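Local coordinates for segregation and condensation protein A (Pyrococcus furiosus, PDB 5XNS), which probably acts as the kleisin subunit of the prokaryotic SMC condensin in chromosome segregation, this chain being its C-terminal winged-helix domain, at residues Tyr44-Glu49 against Val54-Glu59. Numbering follows the deposited sequence.
Sequences YLLFLE and VEIIQE
Glu49, in the last turn of helix 35-50, reaches across to strand 54-58 and takes hold of the backbone at Ile56. The CB of Glu49 lies 3.6 Å from Val54 O and also meets the CD1 methyl of Ile56. The backbone carbon beneath it makes a CA-H...O contact with the same carbonyl, Glu49 CA to Val54 O 3.4 Å. CG stands anti to the backbone N (chi1 -176°) and passes Val54 O; the chain runs on extended, and CD comes to rest against N and CG1 of Ile56. At the tip OE2 accepts the amide of Ile56, Ile56 N to Glu49 OE2 2.8 Å and nearly straight at 171°, the N-H arriving from above the carboxylate plane rather than within it. Glu49 OE1 lies over the Ile56 side chain, 3.2 Å from Ile56 CD1, and its polar partners are a basic and a polar side chain on the chain of another protein in the assembly. With an alanine here, the Ile56 amide would probably lose this acceptor and the basic residue of that chain its salt bridge to Glu49. Behind the carboxylate the contact is apolar: Ile56 CD1 meets Leu46 CD2 at 3.7 Å, the two side chains crossing at about a right angle, and Leu48 CB packs on Val54 CG2 at 3.8 Å. A short turn joins helix 35-50 to strand 54-58, the first strand of the β-hairpin wing, completed by strand 65-69, as in kleisin C-termini. Leu45 and Val54 both touch Val67 of that antiparallel neighbour, Leu48 also packs on Val6 of helix 3-20, and the other protein's chain packs on Leu46 and Ile56.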
ATOM      1  N   TYR B  44     -16.669   2.552 -20.876  1.00 25.80           N
ATOM      2  CA  TYR B  44     -18.055   2.427 -21.311  1.00 25.12           C
ATOM      3  C   TYR B  44     -18.338   1.020 -21.831  1.00 26.73           C
ATOM      4  O   TYR B  44     -19.412   0.455 -21.574  1.00 23.98           O
ATOM      5  CB  TYR B  44     -18.354   3.492 -22.369  1.00 28.93           C
ATOM      6  CG  TYR B  44     -18.411   4.905 -21.793  1.00 31.15           C
ATOM      7  CD1 TYR B  44     -18.251   5.125 -20.431  1.00 31.44           C
ATOM      8  CD2 TYR B  44     -18.641   6.001 -22.602  1.00 32.37           C
ATOM      9  CE1 TYR B  44     -18.309   6.394 -19.894  1.00 34.37           C
ATOM     10  CE2 TYR B  44     -18.701   7.280 -22.077  1.00 34.89           C
ATOM     11  CZ  TYR B  44     -18.534   7.471 -20.722  1.00 39.60           C
ATOM     12  OH  TYR B  44     -18.587   8.747 -20.185  1.00 49.88           O
ATOM     13  N   LEU B  45     -17.372   0.424 -22.537  1.00 22.22           N
ATOM     14  CA  LEU B  45     -17.524  -0.962 -22.953  1.00 26.40           C
ATOM     15  C   LEU B  45     -17.579  -1.895 -21.741  1.00 28.11           C
ATOM     16  O   LEU B  45     -18.409  -2.812 -21.694  1.00 26.52           O
ATOM     17  CB  LEU B  45     -16.395  -1.344 -23.905  1.00 22.97           C
ATOM     18  CG  LEU B  45     -16.481  -0.651 -25.266  1.00 25.63           C
ATOM     19  CD1 LEU B  45     -15.174  -0.818 -26.017  1.00 28.67           C
ATOM     20  CD2 LEU B  45     -17.680  -1.160 -26.102  1.00 25.60           C
ATOM     21  N   LEU B  46     -16.750  -1.647 -20.724  1.00 24.37           N
ATOM     22  CA  LEU B  46     -16.813  -2.509 -19.545  1.00 27.05           C
ATOM     23  C   LEU B  46     -18.142  -2.355 -18.822  1.00 27.28           C
ATOM     24  O   LEU B  46     -18.669  -3.334 -18.278  1.00 24.10           O
ATOM     25  CB  LEU B  46     -15.643  -2.225 -18.606  1.00 20.69           C
ATOM     26  CG  LEU B  46     -14.324  -2.575 -19.281  1.00 23.74           C
ATOM     27  CD1 LEU B  46     -13.190  -1.741 -18.683  1.00 25.77           C
ATOM     28  CD2 LEU B  46     -14.041  -4.061 -19.185  1.00 22.04           C
ATOM     29  N   PHE B  47     -18.691  -1.130 -18.789  1.00 26.62           N
ATOM     30  CA  PHE B  47     -20.051  -0.937 -18.284  1.00 28.07           C
ATOM     31  C   PHE B  47     -21.048  -1.784 -19.075  1.00 31.64           C
ATOM     32  O   PHE B  47     -21.888  -2.490 -18.501  1.00 27.79           O
ATOM     33  CB  PHE B  47     -20.443   0.544 -18.351  1.00 25.94           C
ATOM     34  CG  PHE B  47     -19.744   1.430 -17.330  1.00 29.83           C
ATOM     35  CD1 PHE B  47     -18.918   0.895 -16.352  1.00 28.62           C
ATOM     36  CD2 PHE B  47     -19.921   2.806 -17.362  1.00 32.39           C
ATOM     37  CE1 PHE B  47     -18.291   1.713 -15.414  1.00 27.89           C
ATOM     38  CE2 PHE B  47     -19.296   3.632 -16.437  1.00 31.90           C
ATOM     39  CZ  PHE B  47     -18.484   3.086 -15.462  1.00 29.00           C
ATOM     40  N   LEU B  48     -20.962  -1.725 -20.406  1.00 27.75           N
ATOM     41  CA  LEU B  48     -21.889  -2.490 -21.230  1.00 32.87           C
ATOM     42  C   LEU B  48     -21.693  -3.985 -21.022  1.00 32.36           C
ATOM     43  O   LEU B  48     -22.657  -4.756 -21.052  1.00 30.60           O
ATOM     44  CB  LEU B  48     -21.727  -2.104 -22.703  1.00 27.93           C
ATOM     45  CG  LEU B  48     -22.356  -0.752 -23.100  1.00 32.05           C
ATOM     46  CD1 LEU B  48     -21.854  -0.302 -24.450  1.00 31.01           C
ATOM     47  CD2 LEU B  48     -23.883  -0.798 -23.100  1.00 29.70           C
ATOM     48  N   GLU B  49     -20.456  -4.419 -20.801  1.00 30.24           N
ATOM     49  CA  GLU B  49     -20.241  -5.848 -20.628  1.00 34.54           C
ATOM     50  C   GLU B  49     -20.760  -6.325 -19.279  1.00 35.62           C
ATOM     51  O   GLU B  49     -21.308  -7.426 -19.188  1.00 32.41           O
ATOM     52  CB  GLU B  49     -18.768  -6.198 -20.789  1.00 29.71           C
ATOM     53  CG  GLU B  49     -18.536  -7.696 -20.703  1.00 36.27           C
ATOM     54  CD  GLU B  49     -17.138  -8.091 -21.071  1.00 36.68           C
ATOM     55  OE1 GLU B  49     -16.198  -7.432 -20.572  1.00 37.72           O
ATOM     56  OE2 GLU B  49     -16.991  -9.057 -21.863  1.00 38.23           O
ATOM     57  N   VAL B  54     -22.756  -6.284 -24.257  1.00 33.09           N
ATOM     58  CA  VAL B  54     -21.698  -6.621 -25.197  1.00 32.55           C
ATOM     59  C   VAL B  54     -20.792  -7.656 -24.548  1.00 34.44           C
ATOM     60  O   VAL B  54     -20.781  -7.834 -23.329  1.00 33.04           O
ATOM     61  CB  VAL B  54     -20.851  -5.406 -25.644  1.00 31.37           C
ATOM     62  CG1 VAL B  54     -21.743  -4.271 -26.121  1.00 35.29           C
ATOM     63  CG2 VAL B  54     -19.923  -4.957 -24.505  1.00 27.38           C
ATOM     64  N   GLU B  55     -20.011  -8.325 -25.386  1.00 32.57           N
ATOM     65  CA  GLU B  55     -18.942  -9.209 -24.955  1.00 36.31           C
ATOM     66  C   GLU B  55     -17.613  -8.647 -25.446  1.00 35.18           C
ATOM     67  O   GLU B  55     -17.492  -8.271 -26.616  1.00 35.49           O
ATOM     68  CB  GLU B  55     -19.173 -10.607 -25.502  1.00 38.20           C
ATOM     69  CG  GLU B  55     -17.937 -11.442 -25.654  1.00 46.48           C
ATOM     70  CD  GLU B  55     -18.256 -12.927 -25.532  1.00 60.49           C
ATOM     71  OE1 GLU B  55     -17.353 -13.698 -25.121  1.00 62.84           O
ATOM     72  OE2 GLU B  55     -19.426 -13.301 -25.817  1.00 62.53           O
ATOM     73  N   ILE B  56     -16.632  -8.565 -24.554  1.00 30.30           N
ATOM     74  CA  ILE B  56     -15.289  -8.116 -24.905  1.00 33.27           C
ATOM     75  C   ILE B  56     -14.400  -9.340 -25.040  1.00 29.92           C
ATOM     76  O   ILE B  56     -14.361 -10.194 -24.148  1.00 35.40           O
ATOM     77  CB  ILE B  56     -14.731  -7.138 -23.858  1.00 35.03           C
ATOM     78  CG1 ILE B  56     -15.648  -5.922 -23.717  1.00 33.43           C
ATOM     79  CG2 ILE B  56     -13.319  -6.710 -24.240  1.00 31.84           C
ATOM     80  CD1 ILE B  56     -15.318  -5.039 -22.541  1.00 30.56           C
ATOM     81  N   ILE B  57     -13.685  -9.427 -26.149  1.00 31.69           N
ATOM     82  CA  ILE B  57     -12.877 -10.592 -26.475  1.00 32.53           C
ATOM     83  C   ILE B  57     -11.422 -10.172 -26.536  1.00 30.68           C
ATOM     84  O   ILE B  57     -11.075  -9.214 -27.239  1.00 31.52           O
ATOM     85  CB  ILE B  57     -13.320 -11.215 -27.810  1.00 39.64           C
ATOM     86  CG1 ILE B  57     -14.673 -11.903 -27.638  1.00 33.24           C
ATOM     87  CG2 ILE B  57     -12.242 -12.152 -28.356  1.00 34.25           C
ATOM     88  CD1 ILE B  57     -15.248 -12.400 -28.940  1.00 48.54           C
ATOM     89  N   GLN B  58     -10.574 -10.884 -25.798  1.00 31.80           N
ATOM     90  CA  GLN B  58      -9.136 -10.650 -25.828  1.00 31.71           C
ATOM     91  C   GLN B  58      -8.461 -11.994 -25.640  1.00 34.58           C
ATOM     92  O   GLN B  58      -8.703 -12.666 -24.636  1.00 35.64           O
ATOM     93  CB  GLN B  58      -8.697  -9.661 -24.740  1.00 26.31           C
ATOM     94  CG  GLN B  58      -7.207  -9.358 -24.763  1.00 30.87           C
ATOM     95  CD  GLN B  58      -6.790  -8.318 -23.725  1.00 32.04           C
ATOM     96  OE1 GLN B  58      -7.076  -8.459 -22.534  1.00 32.04           O
ATOM     97  NE2 GLN B  58      -6.112  -7.266 -24.180  1.00 27.93           N
ATOM     98  N   GLU B  59      -7.626 -12.387 -26.601  1.00 39.40           N
ATOM     99  CA  GLU B  59      -6.980 -13.695 -26.528  1.00 44.27           C
ATOM    100  C   GLU B  59      -5.777 -13.678 -25.593  1.00 42.81           C
ATOM    101  O   GLU B  59      -5.646 -14.550 -24.727  1.00 48.53           O
ATOM    102  CB  GLU B  59      -6.559 -14.156 -27.926  1.00 41.49           C
ATOM    103  CG  GLU B  59      -7.696 -14.196 -28.938  1.00 43.71           C
ATOM    104  CD  GLU B  59      -8.882 -15.043 -28.479  1.00 55.47           C
ATOM    105  OE1 GLU B  59      -8.664 -16.081 -27.815  1.00 56.32           O
ATOM    106  OE2 GLU B  59     -10.038 -14.675 -28.790  1.00 58.42           O
TER